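PDB 5BN3: V-type ATP synthase alpha chain from Nanoarchaeum equitans Kin4-M, which forms the A (alpha) subunit of an archaeal V-type ATP synthase and carries a P-loop nucleotide-binding domain that holds ADP in this crystal. Local coordinates for residues T163-I168 against P175-H180. Residues are numbered along the deposited sequence; the frame is centred on the assembly and turned at random.
Sequences TIEETI and PIKLYH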
loop_
_atom_site.group_PDB
_atom_site.type_symbol
_atom_site.label_atom_id
_atom_site.label_comp_id
_atom_site.label_asym_id
_atom_site.label_seq_id
_atom_site.Cartn_x
_atom_site.Cartn_y
_atom_site.Cartn_z
ATOM N N THR A 163 27.147 -35.976 42.129
ATOM C CA THR A 163 27.163 -35.303 40.832
ATOM C C THR A 163 25.821 -35.559 40.157
ATOM O O THR A 163 25.022 -36.355 40.652
ATOM C CB THR A 163 28.324 -35.772 39.931
ATOM O OG1 THR A 163 28.120 -37.134 39.541
ATOM C CG2 THR A 163 29.650 -35.646 40.663
ATOM N N ILE A 164 25.581 -34.899 39.027
ATOM C CA ILE A 164 24.255 -34.869 38.408
ATOM C C ILE A 164 23.730 -36.229 37.915
ATOM O O ILE A 164 22.520 -36.468 37.919
ATOM C CB ILE A 164 24.200 -33.804 37.273
ATOM C CG1 ILE A 164 23.024 -32.851 37.483
ATOM C CG2 ILE A 164 24.131 -34.446 35.897
ATOM C CD1 ILE A 164 23.161 -31.989 38.710
ATOM N N GLU A 165 24.631 -37.122 37.517
ATOM C CA GLU A 165 24.219 -38.402 36.940
ATOM C C GLU A 165 24.041 -39.503 37.981
ATOM O O GLU A 165 23.703 -40.637 37.639
ATOM C CB GLU A 165 25.213 -38.854 35.863
ATOM C CG GLU A 165 25.023 -38.197 34.498
ATOM C CD GLU A 165 23.957 -38.877 33.653
ATOM O OE1 GLU A 165 23.027 -39.484 34.225
ATOM O OE2 GLU A 165 24.052 -38.805 32.410
ATOM N N GLU A 166 24.260 -39.168 39.249
ATOM C CA GLU A 166 24.183 -40.158 40.320
ATOM C C GLU A 166 22.773 -40.327 40.884
ATOM O O GLU A 166 22.029 -39.356 41.033
ATOM C CB GLU A 166 25.172 -39.815 41.439
ATOM C CG GLU A 166 26.628 -39.918 41.011
ATOM C CD GLU A 166 27.601 -39.746 42.158
ATOM O OE1 GLU A 166 27.484 -38.751 42.899
ATOM O OE2 GLU A 166 28.489 -40.610 42.319
ATOM N N THR A 167 22.419 -41.572 41.193
ATOM C CA THR A 167 21.135 -41.896 41.807
ATOM C C THR A 167 21.078 -41.359 43.237
ATOM O O THR A 167 21.982 -41.608 44.036
ATOM C CB THR A 167 20.905 -43.422 41.824
ATOM O OG1 THR A 167 20.978 -43.933 40.486
ATOM C CG2 THR A 167 19.548 -43.764 42.421
ATOM N N ILE A 168 20.019 -40.616 43.553
ATOM C CA ILE A 168 19.846 -40.050 44.889
ATOM C C ILE A 168 18.675 -40.701 45.616
ATOM O O ILE A 168 18.508 -40.529 46.824
ATOM C CB ILE A 168 19.639 -38.523 44.841
ATOM C CG1 ILE A 168 18.539 -38.153 43.846
ATOM C CG2 ILE A 168 20.928 -37.822 44.466
ATOM C CD1 ILE A 168 17.299 -37.594 44.493
ATOM N N PRO A 175 15.344 -45.419 39.345
ATOM C CA PRO A 175 16.337 -44.460 39.843
ATOM C C PRO A 175 15.899 -43.006 39.662
ATOM O O PRO A 175 15.399 -42.638 38.597
ATOM C CB PRO A 175 17.561 -44.741 38.964
ATOM C CG PRO A 175 17.358 -46.140 38.456
ATOM C CD PRO A 175 15.882 -46.263 38.264
ATOM N N ILE A 176 16.091 -42.194 40.699
ATOM C CA ILE A 176 15.801 -40.766 40.632
ATOM C C ILE A 176 17.115 -39.990 40.632
ATOM O O ILE A 176 18.010 -40.282 41.426
ATOM C CB ILE A 176 14.933 -40.311 41.828
ATOM C CG1 ILE A 176 13.616 -41.092 41.867
ATOM C CG2 ILE A 176 14.671 -38.807 41.776
ATOM C CD1 ILE A 176 12.795 -40.987 40.598
ATOM N N LYS A 177 17.240 -39.013 39.737
ATOM C CA LYS A 177 18.434 -38.175 39.689
ATOM C C LYS A 177 18.160 -36.789 40.256
ATOM O O LYS A 177 17.045 -36.499 40.688
ATOM C CB LYS A 177 18.956 -38.048 38.254
ATOM C CG LYS A 177 19.892 -39.162 37.818
ATOM C CD LYS A 177 19.162 -40.479 37.610
ATOM C CE LYS A 177 20.136 -41.589 37.234
ATOM N NZ LYS A 177 20.986 -41.230 36.062
ATOM N N LEU A 178 19.187 -35.944 40.259
ATOM C CA LEU A 178 19.037 -34.547 40.652
ATOM C C LEU A 178 18.426 -33.748 39.505
ATOM O O LEU A 178 18.053 -32.585 39.674
ATOM C CB LEU A 178 20.390 -33.949 41.046
ATOM C CG LEU A 178 20.975 -34.390 42.390
ATOM C CD1 LEU A 178 22.383 -33.855 42.576
ATOM C CD2 LEU A 178 20.087 -33.917 43.519
ATOM N N TYR A 179 18.323 -34.387 38.342
ATOM C CA TYR A 179 17.767 -33.746 37.155
ATOM C C TYR A 179 16.820 -34.676 36.409
ATOM O O TYR A 179 16.879 -35.897 36.572
ATOM C CB TYR A 179 18.892 -33.323 36.207
ATOM C CG TYR A 179 19.407 -34.437 35.318
ATOM C CD1 TYR A 179 20.339 -35.353 35.786
ATOM C CD2 TYR A 179 18.972 -34.560 34.005
ATOM C CE1 TYR A 179 20.814 -36.362 34.976
ATOM C CE2 TYR A 179 19.440 -35.567 33.191
ATOM C CZ TYR A 179 20.361 -36.464 33.680
ATOM O OH TYR A 179 20.831 -37.467 32.868
ATOM N N HIS A 180 15.955 -34.095 35.584
ATOM C CA HIS A 180 15.169 -34.877 34.634
ATOM C C HIS A 180 15.025 -34.127 33.315
ATOM O O HIS A 180 15.212 -32.909 33.260
ATOM C CB HIS A 180 13.799 -35.263 35.208
ATOM C CG HIS A 180 12.840 -34.118 35.336
ATOM N ND1 HIS A 180 12.850 -33.255 36.408
ATOM C CD2 HIS A 180 11.822 -33.717 34.536
ATOM C CE1 HIS A 180 11.889 -32.359 36.258
ATOM N NE2 HIS A 180 11.251 -32.617 35.133
HETATM O O HOH W 1 21.847 -36.956 40.531
#
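Leu-178 and Ile-168 form the apolar centre. CG2 of Ile-168 lies 4.0 Å from CG of Leu-178, and the two side chains cross at about a right angle. CG1 of Ile-168 sits between the backbone N and the carbonyl carbon (chi1 51°), which brings it close to the Ile-176 O. CD1 of Ile-168 meets CG2 of Ile-176. CB of Leu-178 also touches CD1 of Ile-164. Trp-114 and Phe-116 of strand 114-118 add to this core.

Ile-164 also packs its CG2 on CD1 of Tyr-179, at 3.9 Å. The Ile-164 O lies at the ring edge, in plane, 3.2 Å from CD1 of Tyr-179. Next come the backbone links. Ile-168 N gives a nearly straight bond to Ile-176 O (2.9 Å, 174° at the hydrogen). A water accepts from Leu-178 N and bonds Ile-164 O (2.7 Å from the water O). It also lies near Glu-166 O.

At the polar edge, Lys-177 bends at chi2 and chi4. Its NZ bonds Glu-165 O from above the carbonyl plane (3.2 Å). NZ of Lys-177 also makes a salt bridge to Glu-165 OE1 (3.3 Å). The same OE1 takes a weak bond from Tyr-179 OH, with carboxylate and ring planes 85° apart.

The 163-166 segment is a type I beta turn. It lies in the loop between strands 160-162 and 169-171, and that loop packs on the chain that leaves strand 174-176, an arrangement belonging to the barrel-sandwich domain of the ATP synthase alpha/beta family.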